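Long-range contact in putative mannose-6-phosphate isomerase YvyI (Bacillus subtilis, PDB 1QWR), which catalyses the zinc-dependent interconversion of D-mannose 6-phosphate and D-fructose 6-phosphate: residues Ala193-Tyr198 against Glu211-Lys216. Sequence-based numbering, arbitrary orientation.
Sequences ATYRVY and ELHFAK. With SO4 (sulfate ion), chain C.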
loop_
_atom_site.group_PDB
_atom_site.type_symbol
_atom_site.label_atom_id
_atom_site.label_comp_id
_atom_site.label_asym_id
_atom_site.label_seq_id
_atom_site.Cartn_x
_atom_site.Cartn_y
_atom_site.Cartn_z
ATOM N N ALA A 193 -8.126 6.407 -7.406
ATOM C CA ALA A 193 -8.177 7.803 -7.865
ATOM C C ALA A 193 -6.795 8.440 -7.965
ATOM O O ALA A 193 -6.150 8.767 -6.949
ATOM C CB ALA A 193 -9.060 8.605 -6.945
ATOM N N THR A 194 -6.348 8.633 -9.207
ATOM C CA THR A 194 -5.029 9.195 -9.469
ATOM C C THR A 194 -5.038 10.246 -10.568
ATOM O O THR A 194 -5.564 10.001 -11.643
ATOM C CB THR A 194 -4.058 8.090 -9.902
ATOM O OG1 THR A 194 -3.940 7.133 -8.846
ATOM C CG2 THR A 194 -2.681 8.676 -10.233
ATOM N N TYR A 195 -4.440 11.399 -10.290
ATOM C CA TYR A 195 -4.357 12.480 -11.269
ATOM C C TYR A 195 -2.882 12.674 -11.617
ATOM O O TYR A 195 -2.095 13.127 -10.783
ATOM C CB TYR A 195 -4.951 13.782 -10.696
ATOM C CG TYR A 195 -6.402 13.653 -10.244
ATOM C CD1 TYR A 195 -7.319 12.884 -10.972
ATOM C CD2 TYR A 195 -6.860 14.314 -9.102
ATOM C CE1 TYR A 195 -8.654 12.780 -10.564
ATOM C CE2 TYR A 195 -8.184 14.219 -8.689
ATOM C CZ TYR A 195 -9.075 13.451 -9.420
ATOM O OH TYR A 195 -10.383 13.352 -9.011
ATOM N N ARG A 196 -2.505 12.314 -12.844
ATOM C CA ARG A 196 -1.116 12.443 -13.276
ATOM C C ARG A 196 -0.848 13.805 -13.886
ATOM O O ARG A 196 -1.695 14.328 -14.610
ATOM C CB ARG A 196 -0.781 11.420 -14.355
ATOM C CG ARG A 196 -1.090 10.010 -13.996
ATOM C CD ARG A 196 -0.398 9.063 -14.965
ATOM N NE ARG A 196 -0.773 7.687 -14.678
ATOM C CZ ARG A 196 -1.797 7.068 -15.243
ATOM N NH1 ARG A 196 -2.547 7.698 -16.133
ATOM N NH2 ARG A 196 -2.073 5.820 -14.906
ATOM N N VAL A 197 0.321 14.367 -13.608
ATOM C CA VAL A 197 0.665 15.647 -14.205
ATOM C C VAL A 197 1.788 15.443 -15.218
ATOM O O VAL A 197 1.944 16.235 -16.141
ATOM C CB VAL A 197 1.100 16.704 -13.151
ATOM C CG1 VAL A 197 0.010 16.847 -12.080
ATOM C CG2 VAL A 197 2.421 16.335 -12.515
ATOM N N TYR A 198 2.552 14.366 -15.059
ATOM C CA TYR A 198 3.672 14.089 -15.962
ATOM C C TYR A 198 4.058 12.619 -15.948
ATOM O O TYR A 198 4.157 12.011 -14.877
ATOM C CB TYR A 198 4.886 14.923 -15.554
ATOM C CG TYR A 198 6.046 14.823 -16.518
ATOM C CD1 TYR A 198 5.850 14.999 -17.885
ATOM C CD2 TYR A 198 7.344 14.588 -16.059
ATOM C CE1 TYR A 198 6.924 14.943 -18.785
ATOM C CE2 TYR A 198 8.424 14.535 -16.951
ATOM C CZ TYR A 198 8.201 14.711 -18.311
ATOM O OH TYR A 198 9.253 14.635 -19.199
ATOM N N GLU A 211 -2.893 8.611 -19.798
ATOM C CA GLU A 211 -3.724 9.774 -19.477
ATOM C C GLU A 211 -3.165 10.702 -18.404
ATOM O O GLU A 211 -2.682 10.247 -17.374
ATOM C CB GLU A 211 -5.097 9.303 -19.016
ATOM C CG GLU A 211 -6.219 9.490 -20.004
ATOM C CD GLU A 211 -7.568 9.205 -19.368
ATOM O OE1 GLU A 211 -7.973 9.977 -18.469
ATOM O OE2 GLU A 211 -8.216 8.208 -19.760
ATOM N N LEU A 212 -3.244 12.006 -18.654
ATOM C CA LEU A 212 -2.797 13.009 -17.688
ATOM C C LEU A 212 -4.082 13.726 -17.247
ATOM O O LEU A 212 -5.063 13.758 -17.991
ATOM C CB LEU A 212 -1.807 13.994 -18.326
ATOM C CG LEU A 212 -0.523 13.399 -18.927
ATOM C CD1 LEU A 212 0.409 14.538 -19.366
ATOM C CD2 LEU A 212 0.183 12.514 -17.906
ATOM N N HIS A 213 -4.084 14.274 -16.037
ATOM C CA HIS A 213 -5.267 14.942 -15.500
ATOM C C HIS A 213 -4.769 16.232 -14.868
ATOM O O HIS A 213 -4.812 16.390 -13.649
ATOM C CB HIS A 213 -5.909 14.058 -14.418
ATOM C CG HIS A 213 -5.819 12.588 -14.703
ATOM N ND1 HIS A 213 -6.862 11.866 -15.244
ATOM C CD2 HIS A 213 -4.795 11.712 -14.547
ATOM C CE1 HIS A 213 -6.486 10.606 -15.405
ATOM N NE2 HIS A 213 -5.236 10.488 -14.990
ATOM N N PHE A 214 -4.287 17.143 -15.708
ATOM C CA PHE A 214 -3.727 18.409 -15.249
ATOM C C PHE A 214 -4.645 19.249 -14.341
ATOM O O PHE A 214 -4.261 19.602 -13.231
ATOM C CB PHE A 214 -3.289 19.237 -16.472
ATOM C CG PHE A 214 -2.265 20.303 -16.161
ATOM C CD1 PHE A 214 -1.782 20.480 -14.868
ATOM C CD2 PHE A 214 -1.786 21.135 -17.171
ATOM C CE1 PHE A 214 -0.838 21.473 -14.578
ATOM C CE2 PHE A 214 -0.841 22.134 -16.894
ATOM C CZ PHE A 214 -0.369 22.301 -15.596
ATOM N N ALA A 215 -5.842 19.565 -14.816
ATOM C CA ALA A 215 -6.792 20.379 -14.058
ATOM C C ALA A 215 -7.127 19.753 -12.717
ATOM O O ALA A 215 -7.028 20.397 -11.670
ATOM C CB ALA A 215 -8.080 20.580 -14.870
ATOM N N LYS A 216 -7.521 18.488 -12.750
ATOM C CA LYS A 216 -7.876 17.804 -11.519
ATOM C C LYS A 216 -6.713 17.738 -10.545
ATOM O O LYS A 216 -6.909 17.885 -9.342
ATOM C CB LYS A 216 -8.406 16.400 -11.819
ATOM C CG LYS A 216 -9.835 16.399 -12.366
ATOM C CD LYS A 216 -10.369 14.990 -12.545
ATOM C CE LYS A 216 -11.845 15.000 -12.877
ATOM N NZ LYS A 216 -12.381 13.619 -12.991
HETATM S S SO4 C . 1.290 5.355 -11.933
HETATM O O1 SO4 C . 2.430 6.148 -12.457
HETATM O O2 SO4 C . 1.185 4.084 -12.657
HETATM O O3 SO4 C . 0.040 6.121 -12.058
HETATM O O4 SO4 C . 1.537 5.071 -10.506
#
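Arg196, probably an active-site residue, is held by the returning chain through its carbonyl O and its guanidinium NH1. Arg196 NH1 donates to Glu211 O at 2.8 Å, on a carbonyl lone pair and within the guanidinium plane. Arg196 O accepts a nearly straight bond (172°) from His213 N, 2.8 Å away. The side chain is extended from CG to NE, and Arg196 NE donates a hydrogen bond to sulfate O3 at 3.2 Å. This ion, probably from the crystallisation liquor, is also hydrogen-bonded to Ser97, Trp20, Lys18, Lys99 and Arg210, a largely basic anion site that could plausibly receive a substrate phosphate. Leu212 CD2 packs on Arg196 CB. The His213 ring lies alongside the arginine, His213 CD2 only 2.9 Å from Arg196 N and one face under Thr194 O. One residue before Arg196, the Tyr195 ring takes Lys216 CB centrally over one face, a CH-pi contact; Lys216 NZ and Tyr195 OH converge on Glu111. Ala193 O and Thr194 contact zinc ligand His101, so the strand leads out from the metal's second shell. His213 N-caps helix 214-220, whose Ala217 meets Tyr195 and Val197. Strand 195-198 pairs antiparallel with strand 98-100, with a classic bulge at Val197 and Tyr198 opposite Ile98, and Phe214 packs on Ile148 and Asn149 of helix 141-149.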